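Local coordinates for DUF3224 domain-containing protein (Shewanella oneidensis, PDB 2OOJ) that is of unknown function but belongs to the DUF3224 family and packs as a two-fold symmetric pair of beta-rich chains in the crystal, at the interface of chains A and B. Numbering follows the deposited sequence. Chains: chain A/B, Hypothetical protein.

Contact 1: the interface of chains A and B. Residues chain A 67, 69, 82, 101, 104; chain B 24-25, 28, 30, 54, 56.
A:Gln69 reaches over the loop of chain B and sets its side-chain amide against B:Val25, in the two-fold interface between two copies of a DUF3224 protein, rich in beta-strands. Its CG stands anti to the backbone N (chi1 175°), and a bend at chi2 carries the amide toward the neighbouring chain. The carbonyl oxygen OE1 accepts the backbone N-H of B:Val25 at 3.1 Å, nearly straight at the hydrogen (161°). The donor nevertheless lies well above the carbonyl plane, 60° out of it, and not on a lone pair. The other end of the amide, NE2, meets a water that also touches the carbonyl oxygens of A:Ser104 and B:Val25. Glutamine suits the place because one flat group both accepts and donates, and these partners at its two ends fix its rotation. Methyl CG2 of B:Val25 lies 3.8 Å from CD of A:Gln69, the two side chains crossing obliquely. An alanine at A:Gln69 would probably leave the N-H of B:Val25 without its acceptor, deprive the water of its amide partner and open a gap beside the valine methyl.

Beside the amide, toward B:Val28 and B:Ala54, the contact is apolar. A:Val82, on strand 77-89, divides its branches: CG2 meets CG1 of B:Val28 at 3.8 Å, while CG1, anti to the backbone N, faces CB of B:Ala54 at 3.9 Å. The branched valines give broad methyl surfaces, and the small alanine lets strand 43-55 come close. CD1 of A:Ile67 approaches the backbone N of B:Ala54, and CB of A:Gln69 lies against CD1 of B:Leu30. At the far end CG2 of B:Thr56 touches A:Val101 CG1 and the backbone of A:Ser104. The A:Ser104 hydroxyl turns away from chain B, back onto its own chain, donating in plane to a lone pair of A:Val101 O at 2.6 Å and accepting A:Val82 N, a second-shell brace for that valine.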
loop_
_atom_site.group_PDB
_atom_site.type_symbol
_atom_site.label_atom_id
_atom_site.label_comp_id
_atom_site.label_asym_id
_atom_site.label_seq_id
_atom_site.Cartn_x
_atom_site.Cartn_y
_atom_site.Cartn_z
ATOM N N ILE A 67 6.114 0.206 -2.108
ATOM C CA ILE A 67 6.486 1.256 -3.046
ATOM C C ILE A 67 7.930 0.997 -3.446
ATOM O O ILE A 67 8.790 0.740 -2.586
ATOM C CB ILE A 67 6.339 2.672 -2.447
ATOM C CG1 ILE A 67 4.866 3.083 -2.357
ATOM C CG2 ILE A 67 7.042 3.726 -3.287
ATOM C CD1 ILE A 67 4.634 4.437 -1.724
ATOM N N GLN A 69 11.110 2.265 -6.332
ATOM C CA GLN A 69 11.677 3.139 -7.340
ATOM C C GLN A 69 12.441 2.313 -8.353
ATOM O O GLN A 69 13.429 1.668 -8.017
ATOM C CB GLN A 69 12.601 4.175 -6.720
ATOM C CG GLN A 69 13.328 5.070 -7.742
ATOM C CD GLN A 69 12.462 6.136 -8.335
ATOM O OE1 GLN A 69 12.174 7.151 -7.691
ATOM N NE2 GLN A 69 12.104 5.969 -9.600
ATOM N N VAL A 82 7.957 5.090 -10.418
ATOM C CA VAL A 82 7.635 4.443 -9.143
ATOM C C VAL A 82 6.438 3.494 -9.336
ATOM O O VAL A 82 5.435 3.858 -9.950
ATOM C CB VAL A 82 7.298 5.478 -8.039
ATOM C CG1 VAL A 82 6.925 4.812 -6.686
ATOM C CG2 VAL A 82 8.495 6.439 -7.825
ATOM N N VAL A 101 2.886 5.161 -10.290
ATOM C CA VAL A 101 2.450 6.375 -9.596
ATOM C C VAL A 101 2.431 7.539 -10.597
ATOM O O VAL A 101 3.438 7.780 -11.295
ATOM C CB VAL A 101 3.336 6.681 -8.403
ATOM C CG1 VAL A 101 2.995 8.070 -7.780
ATOM C CG2 VAL A 101 3.143 5.572 -7.354
ATOM N N SER A 104 5.274 10.079 -11.753
ATOM C CA SER A 104 6.541 9.590 -11.221
ATOM C C SER A 104 7.564 9.310 -12.352
ATOM O O SER A 104 8.760 9.169 -12.099
ATOM C CB SER A 104 6.307 8.355 -10.356
ATOM O OG SER A 104 5.994 7.212 -11.136
ATOM N N GLY B 24 14.485 8.307 -4.027
ATOM C CA GLY B 24 13.760 8.755 -5.184
ATOM C C GLY B 24 14.691 9.444 -6.154
ATOM O O GLY B 24 15.686 10.047 -5.754
ATOM N N VAL B 25 14.365 9.332 -7.434
ATOM C CA VAL B 25 15.089 10.018 -8.474
ATOM C C VAL B 25 14.070 10.632 -9.403
ATOM O O VAL B 25 12.865 10.366 -9.301
ATOM C CB VAL B 25 16.092 9.080 -9.193
ATOM C CG1 VAL B 25 17.088 8.508 -8.190
ATOM C CG2 VAL B 25 15.418 7.930 -9.884
ATOM N N VAL B 28 11.214 12.506 -7.719
ATOM C CA VAL B 28 10.457 11.790 -6.690
ATOM C C VAL B 28 11.129 11.861 -5.316
ATOM O O VAL B 28 12.322 11.705 -5.199
ATOM C CB VAL B 28 10.310 10.319 -7.119
ATOM C CG1 VAL B 28 9.778 9.467 -5.982
ATOM C CG2 VAL B 28 9.453 10.235 -8.401
ATOM N N LEU B 30 10.764 9.851 -1.705
ATOM C CA LEU B 30 10.216 8.639 -1.108
ATOM C C LEU B 30 10.290 8.794 0.381
ATOM O O LEU B 30 11.224 9.416 0.917
ATOM C CB LEU B 30 11.012 7.404 -1.514
ATOM C CG LEU B 30 11.132 7.083 -2.990
ATOM C CD1 LEU B 30 11.943 5.817 -3.143
ATOM C CD2 LEU B 30 9.741 6.959 -3.663
ATOM N N ALA B 54 5.421 8.185 -2.036
ATOM C CA ALA B 54 6.191 8.743 -3.125
ATOM C C ALA B 54 5.525 10.045 -3.559
ATOM O O ALA B 54 4.416 10.026 -4.093
ATOM C CB ALA B 54 6.228 7.750 -4.287
ATOM N N THR B 56 5.817 13.217 -6.125
ATOM C CA THR B 56 6.464 13.422 -7.404
ATOM C C THR B 56 6.812 14.898 -7.552
ATOM O O THR B 56 6.503 15.698 -6.667
ATOM C CB THR B 56 5.589 12.964 -8.543
ATOM O OG1 THR B 56 4.588 13.942 -8.787
ATOM C CG2 THR B 56 4.939 11.553 -8.230
HETATM O O HOH W 1 11.133 8.465 -11.074
#

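Contact 2: the interface of chains A and B. Residues chain A 35, 48-49, 69; chain B 21-23, 30.
A:Gln48 lies across B:Tyr21 and B:Ala22, where the loop of one DUF3224 chain rests on strand 43-55 of the other. It buries the most surface here, 45 Å², followed by B:Ala22 and B:Tyr21. Its chain is extended beyond CG and crosses the tyrosine at about a right angle, with the amide and ring planes 51° apart. The amide sits to one side of the ring plane, beyond the CE2-CZ rim, with NE2 3.7 Å from CE2 and near the hydroxyl OH. At the other end of the amide, OE1 meets a water at 2.7 Å, which the backbone N of B:Thr23 also meets, almost straight at the hydrogen (175°). Glutamine thus packs beside the ring while reaching the loop backbone through water.

B:Ala22 points its methyl at the backbone of the strand: CB is 3.8 Å from CB of A:Gln48 and 3.4 Å from the carbonyl O of the same residue. Its small side chain lets the loop lie close to the backbone. A:Gly49 helps: with no side chain, its CA comes within 3.9 Å of that methyl.

B:Tyr21 has CG anti to the backbone N (chi1 -178°), which sets the ring rim against carbonyl oxygens of two strands, CD2 3.3 Å from A:Gly49 O of 43-55 and CE2 near A:Leu35 O of 29-39. A long flat ring suits this, spanning from those carbonyls to the amide. The patch thus seats the loop on the partner's sheet by shape and water, probably helping to hold the two chains together.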
loop_
_atom_site.group_PDB
_atom_site.type_symbol
_atom_site.label_atom_id
_atom_site.label_comp_id
_atom_site.label_asym_id
_atom_site.label_seq_id
_atom_site.Cartn_x
_atom_site.Cartn_y
_atom_site.Cartn_z
ATOM N N LEU A 35 13.199 -4.200 -0.527
ATOM C CA LEU A 35 13.038 -4.858 -1.813
ATOM C C LEU A 35 14.131 -4.386 -2.758
ATOM O O LEU A 35 14.397 -3.195 -2.870
ATOM C CB LEU A 35 11.689 -4.504 -2.484
ATOM C CG LEU A 35 10.329 -4.682 -1.831
ATOM C CD1 LEU A 35 9.222 -4.357 -2.893
ATOM C CD2 LEU A 35 10.172 -6.057 -1.287
ATOM N N GLN A 48 14.533 -0.514 -6.136
ATOM C CA GLN A 48 14.622 -0.597 -4.704
ATOM C C GLN A 48 13.361 -0.028 -4.108
ATOM O O GLN A 48 12.811 0.941 -4.603
ATOM C CB GLN A 48 15.779 0.242 -4.179
ATOM C CG GLN A 48 17.082 -0.415 -4.417
ATOM C CD GLN A 48 18.170 0.188 -3.612
ATOM O OE1 GLN A 48 18.299 1.413 -3.555
ATOM N NE2 GLN A 48 19.005 -0.663 -3.016
ATOM N N GLY A 49 12.941 -0.608 -3.001
ATOM C CA GLY A 49 11.834 -0.057 -2.234
ATOM C C GLY A 49 11.616 -0.784 -0.951
ATOM O O GLY A 49 12.516 -1.453 -0.446
ATOM N N GLN A 69 11.110 2.265 -6.332
ATOM C CA GLN A 69 11.677 3.139 -7.340
ATOM C C GLN A 69 12.441 2.313 -8.353
ATOM O O GLN A 69 13.429 1.668 -8.017
ATOM C CB GLN A 69 12.601 4.175 -6.720
ATOM C CG GLN A 69 13.328 5.070 -7.742
ATOM C CD GLN A 69 12.462 6.136 -8.335
ATOM O OE1 GLN A 69 12.174 7.151 -7.691
ATOM N NE2 GLN A 69 12.104 5.969 -9.600
ATOM N N TYR B 21 14.404 3.027 2.794
ATOM C CA TYR B 21 15.431 2.216 2.161
ATOM C C TYR B 21 15.878 2.722 0.809
ATOM O O TYR B 21 17.073 2.765 0.517
ATOM C CB TYR B 21 14.925 0.786 2.033
ATOM C CG TYR B 21 15.910 -0.179 1.435
ATOM C CD1 TYR B 21 17.039 -0.561 2.129
ATOM C CD2 TYR B 21 15.699 -0.715 0.161
ATOM C CE1 TYR B 21 17.945 -1.463 1.580
ATOM C CE2 TYR B 21 16.584 -1.633 -0.392
ATOM C CZ TYR B 21 17.704 -2.006 0.333
ATOM O OH TYR B 21 18.600 -2.907 -0.206
ATOM N N ALA B 22 14.927 3.085 -0.035
ATOM C CA ALA B 22 15.216 3.556 -1.374
ATOM C C ALA B 22 15.312 5.086 -1.436
ATOM O O ALA B 22 14.794 5.799 -0.569
ATOM C CB ALA B 22 14.119 3.081 -2.315
ATOM N N THR B 23 15.907 5.550 -2.520
ATOM C CA THR B 23 16.061 6.969 -2.831
ATOM C C THR B 23 15.298 7.277 -4.096
ATOM O O THR B 23 15.430 6.589 -5.101
ATOM C CB THR B 23 17.519 7.294 -3.076
ATOM O OG1 THR B 23 18.257 6.893 -1.921
ATOM C CG2 THR B 23 17.728 8.812 -3.330
ATOM N N LEU B 30 10.764 9.851 -1.705
ATOM C CA LEU B 30 10.216 8.639 -1.108
ATOM C C LEU B 30 10.290 8.794 0.381
ATOM O O LEU B 30 11.224 9.416 0.917
ATOM C CB LEU B 30 11.012 7.404 -1.514
ATOM C CG LEU B 30 11.132 7.083 -2.990
ATOM C CD1 LEU B 30 11.943 5.817 -3.143
ATOM C CD2 LEU B 30 9.741 6.959 -3.663
HETATM O O HOH W 2 17.075 3.747 -4.250
#

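Contact 1 and contact 2 are neighbouring parts of one interface, the centres of their C-alpha atoms about 8 Å apart, and they share A:Gln69 and B:Leu30. A single stretch of chain B runs through both: its residues 21-23 serve contact 2 and 24-25 serve contact 1. Strand 43-55 also takes part in both, with chain A supplying it in contact 2 and chain B in contact 1. Two-fold symmetry repeats each patch with the chains exchanged, so strand 43-55 plays both roles in each copy. Such continuity fits a dimer, although the structure alone does not show that it forms in solution.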